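Local coordinates for putative uncharacterized protein PH0242 (PDB 3VU1) that is the C-terminal globular domain of an archaeal oligosaccharyltransferase, AglB, a beta-rich region of the enzyme that carries a bound calcium ion, at residues V122-Y135 / Y192-Y205. Sequence-based numbering, arbitrary orientation.
Sequences VTTILLTQAAGNVY and YVVYLTPSLGVLAY
Leu126 and Leu203 form a hydrogen-bonded pair in the middle of the antiparallel pairing of strand 125-130 with strand 200-205, the first and last strands in chain order of the Insert-domain beta-sheet, adjacent within it. Each N of this pair lies 2.9 Å from the other's O. Backbone hydrogen bonds continue from Tyr205 N to Thr124 O at one end to Ala130 N to Ser199 O at the other. Gly201 O is gripped twice, by Thr128 N and by Thr128 OG1, both 2.8 Å away; the hydroxyl reaches it because OG1 sits between the backbone N and the carbonyl carbon (chi1 58°).

Apolar side chains pack on both faces. Ile125 and Leu127 run alongside Val202, with Leu127 CD2 4.0 Å from Val202 CG2, on the face where helix 212-218 packs. On the other face Leu126 lies beside Leu203, and Leu126 and Thr128 touch strand 142-148.

Aromatic rings close the two ends. Val122 CG1 sits over the centre of the Tyr205 ring, a CH-pi contact 3.4 Å from the centroid, while the Tyr205 hydroxyl hydrogen-bonds to Glu111 OE2. Leu196 CD2 makes a CH-pi contact with one face of the Tyr135 ring, offset toward the rim, 4.0 Å from the centroid. Thr197 O meets this ring at its edge, in plane. Tyr135 also passes the side-chain-less Gly201, its CD2 3.5 Å from Gly201 N.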
loop_
_atom_site.group_PDB
_atom_site.type_symbol
_atom_site.label_atom_id
_atom_site.label_comp_id
_atom_site.label_asym_id
_atom_site.label_seq_id
_atom_site.Cartn_x
_atom_site.Cartn_y
_atom_site.Cartn_z
ATOM N N VAL A 122 24.243 4.911 8.476
ATOM C CA VAL A 122 23.439 4.161 9.419
ATOM C C VAL A 122 22.907 2.911 8.699
ATOM O O VAL A 122 22.577 2.957 7.504
ATOM C CB VAL A 122 22.313 5.108 9.911
ATOM C CG1 VAL A 122 20.980 4.418 10.075
ATOM C CG2 VAL A 122 22.743 5.860 11.172
ATOM N N THR A 123 22.855 1.782 9.388
ATOM C CA THR A 123 22.227 0.606 8.793
ATOM C C THR A 123 20.756 0.595 9.144
ATOM O O THR A 123 20.419 0.436 10.320
ATOM C CB THR A 123 22.876 -0.701 9.279
ATOM O OG1 THR A 123 24.249 -0.689 8.889
ATOM C CG2 THR A 123 22.187 -1.927 8.629
ATOM N N THR A 124 19.878 0.762 8.158
ATOM C CA THR A 124 18.455 0.890 8.499
ATOM C C THR A 124 17.767 -0.416 8.930
ATOM O O THR A 124 16.907 -0.401 9.824
ATOM C CB THR A 124 17.636 1.608 7.412
ATOM O OG1 THR A 124 17.853 0.963 6.150
ATOM C CG2 THR A 124 18.046 3.104 7.331
ATOM N N ILE A 125 18.162 -1.530 8.301
ATOM C CA ILE A 125 17.581 -2.850 8.547
ATOM C C ILE A 125 18.619 -3.962 8.371
ATOM O O ILE A 125 19.268 -4.066 7.354
ATOM C CB ILE A 125 16.358 -3.160 7.637
ATOM C CG1 ILE A 125 15.386 -1.999 7.626
ATOM C CG2 ILE A 125 15.628 -4.417 8.121
ATOM C CD1 ILE A 125 14.012 -2.376 7.136
ATOM N N LEU A 126 18.737 -4.796 9.383
ATOM C CA LEU A 126 19.570 -5.958 9.343
ATOM C C LEU A 126 18.713 -7.135 9.811
ATOM O O LEU A 126 17.859 -6.982 10.701
ATOM C CB LEU A 126 20.718 -5.754 10.292
ATOM C CG LEU A 126 22.103 -6.226 9.892
ATOM C CD1 LEU A 126 22.422 -5.931 8.433
ATOM C CD2 LEU A 126 23.059 -5.472 10.799
ATOM N N LEU A 127 18.926 -8.295 9.188
ATOM C CA LEU A 127 18.169 -9.498 9.494
ATOM C C LEU A 127 19.034 -10.558 10.161
ATOM O O LEU A 127 20.202 -10.787 9.786
ATOM C CB LEU A 127 17.521 -10.076 8.244
ATOM C CG LEU A 127 16.429 -9.200 7.671
ATOM C CD1 LEU A 127 15.735 -9.951 6.551
ATOM C CD2 LEU A 127 15.431 -8.751 8.741
ATOM N N THR A 128 18.463 -11.207 11.163
ATOM C CA THR A 128 19.144 -12.327 11.765
ATOM C C THR A 128 18.260 -13.559 11.683
ATOM O O THR A 128 17.039 -13.451 11.655
ATOM C CB THR A 128 19.614 -12.016 13.200
ATOM O OG1 THR A 128 18.492 -11.648 14.008
ATOM C CG2 THR A 128 20.675 -10.889 13.199
ATOM N N GLN A 129 18.896 -14.722 11.591
ATOM C CA GLN A 129 18.212 -15.998 11.411
ATOM C C GLN A 129 18.175 -16.644 12.770
ATOM O O GLN A 129 19.172 -16.643 13.478
ATOM C CB GLN A 129 19.011 -16.865 10.435
ATOM C CG GLN A 129 18.190 -17.568 9.360
ATOM C CD GLN A 129 17.207 -16.641 8.643
ATOM O OE1 GLN A 129 17.596 -15.594 8.116
ATOM N NE2 GLN A 129 15.920 -17.029 8.623
ATOM N N ALA A 130 17.014 -17.145 13.152
ATOM C CA ALA A 130 16.839 -17.884 14.401
ATOM C C ALA A 130 17.604 -19.187 14.316
ATOM O O ALA A 130 17.407 -19.943 13.385
ATOM C CB ALA A 130 15.372 -18.181 14.623
ATOM N N ALA A 131 18.494 -19.425 15.274
ATOM C CA ALA A 131 19.231 -20.669 15.354
ATOM C C ALA A 131 19.081 -21.245 16.766
ATOM O O ALA A 131 20.052 -21.333 17.507
ATOM C CB ALA A 131 20.687 -20.439 14.996
ATOM N N GLY A 132 17.843 -21.621 17.108
ATOM C CA GLY A 132 17.422 -22.053 18.451
ATOM C C GLY A 132 17.779 -21.089 19.561
ATOM O O GLY A 132 18.951 -20.908 19.842
ATOM N N ASN A 133 16.790 -20.458 20.193
ATOM C CA ASN A 133 17.040 -19.524 21.330
ATOM C C ASN A 133 17.968 -18.313 21.090
ATOM O O ASN A 133 18.121 -17.444 21.955
ATOM C CB ASN A 133 17.511 -20.288 22.578
ATOM C CG ASN A 133 16.384 -21.034 23.258
ATOM O OD1 ASN A 133 15.754 -21.914 22.665
ATOM N ND2 ASN A 133 16.116 -20.682 24.509
ATOM N N VAL A 134 18.574 -18.253 19.917
ATOM C CA VAL A 134 19.569 -17.264 19.602
ATOM C C VAL A 134 19.389 -16.907 18.124
ATOM O O VAL A 134 18.919 -17.738 17.327
ATOM C CB VAL A 134 20.967 -17.844 19.933
ATOM C CG1 VAL A 134 22.030 -17.489 18.908
ATOM C CG2 VAL A 134 21.398 -17.397 21.317
ATOM N N TYR A 135 19.757 -15.675 17.762
ATOM C CA TYR A 135 19.612 -15.179 16.394
ATOM C C TYR A 135 20.931 -14.700 15.831
ATOM O O TYR A 135 21.602 -13.876 16.456
ATOM C CB TYR A 135 18.672 -13.991 16.386
ATOM C CG TYR A 135 17.256 -14.323 16.732
ATOM C CD1 TYR A 135 16.820 -14.291 18.057
ATOM C CD2 TYR A 135 16.348 -14.663 15.730
ATOM C CE1 TYR A 135 15.521 -14.604 18.376
ATOM C CE2 TYR A 135 15.043 -14.973 16.038
ATOM C CZ TYR A 135 14.644 -14.946 17.360
ATOM O OH TYR A 135 13.350 -15.245 17.652
ATOM N N TYR A 192 18.693 1.550 17.931
ATOM C CA TYR A 192 18.049 0.482 17.204
ATOM C C TYR A 192 16.960 -0.159 18.011
ATOM O O TYR A 192 16.997 -0.168 19.236
ATOM C CB TYR A 192 19.083 -0.560 16.791
ATOM C CG TYR A 192 19.997 -0.046 15.710
ATOM C CD1 TYR A 192 21.129 0.697 16.031
ATOM C CD2 TYR A 192 19.709 -0.273 14.358
ATOM C CE1 TYR A 192 21.959 1.194 15.036
ATOM C CE2 TYR A 192 20.539 0.219 13.362
ATOM C CZ TYR A 192 21.656 0.955 13.707
ATOM O OH TYR A 192 22.484 1.457 12.730
ATOM N N VAL A 193 15.989 -0.695 17.299
ATOM C CA VAL A 193 14.866 -1.422 17.864
ATOM C C VAL A 193 15.042 -2.877 17.416
ATOM O O VAL A 193 15.547 -3.103 16.309
ATOM C CB VAL A 193 13.519 -0.824 17.348
ATOM C CG1 VAL A 193 12.342 -1.755 17.624
ATOM C CG2 VAL A 193 13.267 0.548 17.964
ATOM N N VAL A 194 14.664 -3.854 18.255
ATOM C CA VAL A 194 14.742 -5.253 17.830
ATOM C C VAL A 194 13.383 -5.867 17.804
ATOM O O VAL A 194 12.591 -5.609 18.681
ATOM C CB VAL A 194 15.662 -6.095 18.707
ATOM C CG1 VAL A 194 15.531 -7.567 18.353
ATOM C CG2 VAL A 194 17.097 -5.670 18.503
ATOM N N TYR A 195 13.101 -6.643 16.767
ATOM C CA TYR A 195 11.877 -7.441 16.722
ATOM C C TYR A 195 12.242 -8.910 16.627
ATOM O O TYR A 195 12.958 -9.317 15.694
ATOM C CB TYR A 195 11.004 -7.073 15.537
ATOM C CG TYR A 195 10.454 -5.671 15.577
ATOM C CD1 TYR A 195 9.555 -5.269 16.565
ATOM C CD2 TYR A 195 10.833 -4.731 14.604
ATOM C CE1 TYR A 195 9.049 -3.974 16.579
ATOM C CE2 TYR A 195 10.329 -3.450 14.608
ATOM C CZ TYR A 195 9.438 -3.072 15.587
ATOM O OH TYR A 195 8.952 -1.783 15.561
ATOM N N LEU A 196 11.769 -9.693 17.601
ATOM C CA LEU A 196 12.045 -11.129 17.636
ATOM C C LEU A 196 10.822 -11.899 17.198
ATOM O O LEU A 196 9.764 -11.773 17.807
ATOM C CB LEU A 196 12.490 -11.568 19.036
ATOM C CG LEU A 196 13.820 -10.966 19.511
ATOM C CD1 LEU A 196 14.263 -11.562 20.831
ATOM C CD2 LEU A 196 14.939 -11.084 18.481
ATOM N N THR A 197 10.961 -12.667 16.129
ATOM C CA THR A 197 9.874 -13.540 15.670
ATOM C C THR A 197 10.367 -14.992 15.756
ATOM O O THR A 197 11.556 -15.227 16.005
ATOM C CB THR A 197 9.384 -13.215 14.230
ATOM O OG1 THR A 197 10.312 -13.716 13.265
ATOM C CG2 THR A 197 9.208 -11.713 14.017
ATOM N N PRO A 198 9.467 -15.975 15.545
ATOM C CA PRO A 198 9.943 -17.337 15.720
ATOM C C PRO A 198 11.147 -17.658 14.847
ATOM O O PRO A 198 11.962 -18.489 15.240
ATOM C CB PRO A 198 8.725 -18.170 15.314
ATOM C CG PRO A 198 7.578 -17.310 15.743
ATOM C CD PRO A 198 8.016 -15.951 15.276
ATOM N N SER A 199 11.284 -16.990 13.698
ATOM C CA SER A 199 12.356 -17.343 12.747
ATOM C C SER A 199 13.285 -16.210 12.258
ATOM O O SER A 199 14.352 -16.486 11.692
ATOM C CB SER A 199 11.763 -18.067 11.552
ATOM O OG SER A 199 10.787 -17.239 10.979
ATOM N N LEU A 200 12.869 -14.957 12.457
ATOM C CA LEU A 200 13.702 -13.789 12.146
ATOM C C LEU A 200 13.876 -12.887 13.347
ATOM O O LEU A 200 12.950 -12.704 14.132
ATOM C CB LEU A 200 13.116 -12.947 11.010
ATOM C CG LEU A 200 13.244 -13.437 9.576
ATOM C CD1 LEU A 200 12.479 -12.488 8.688
ATOM C CD2 LEU A 200 14.673 -13.532 9.082
ATOM N N GLY A 201 15.075 -12.327 13.466
ATOM C CA GLY A 201 15.327 -11.186 14.337
ATOM C C GLY A 201 15.631 -9.956 13.493
ATOM O O GLY A 201 16.659 -9.907 12.795
ATOM N N VAL A 202 14.725 -8.978 13.533
ATOM C CA VAL A 202 14.865 -7.754 12.765
ATOM C C VAL A 202 15.531 -6.707 13.642
ATOM O O VAL A 202 15.085 -6.441 14.765
ATOM C CB VAL A 202 13.499 -7.220 12.315
ATOM C CG1 VAL A 202 13.656 -6.002 11.403
ATOM C CG2 VAL A 202 12.707 -8.327 11.639
ATOM N N LEU A 203 16.614 -6.138 13.131
ATOM C CA LEU A 203 17.282 -5.010 13.763
ATOM C C LEU A 203 17.035 -3.750 12.914
ATOM O O LEU A 203 17.573 -3.620 11.800
ATOM C CB LEU A 203 18.776 -5.304 13.842
ATOM C CG LEU A 203 19.665 -4.372 14.643
ATOM C CD1 LEU A 203 19.375 -4.561 16.117
ATOM C CD2 LEU A 203 21.143 -4.651 14.355
ATOM N N ALA A 204 16.218 -2.836 13.417
ATOM C CA ALA A 204 15.833 -1.656 12.647
ATOM C C ALA A 204 16.272 -0.356 13.308
ATOM O O ALA A 204 16.140 -0.173 14.511
ATOM C CB ALA A 204 14.328 -1.642 12.401
ATOM N N TYR A 205 16.791 0.552 12.501
ATOM C CA TYR A 205 17.146 1.871 12.964
ATOM C C TYR A 205 15.861 2.574 13.382
ATOM O O TYR A 205 14.797 2.366 12.784
ATOM C CB TYR A 205 17.870 2.607 11.845
ATOM C CG TYR A 205 18.332 3.981 12.195
ATOM C CD1 TYR A 205 19.281 4.184 13.188
ATOM C CD2 TYR A 205 17.832 5.093 11.525
ATOM C CE1 TYR A 205 19.722 5.454 13.509
ATOM C CE2 TYR A 205 18.267 6.370 11.837
ATOM C CZ TYR A 205 19.218 6.537 12.827
ATOM O OH TYR A 205 19.669 7.793 13.146
#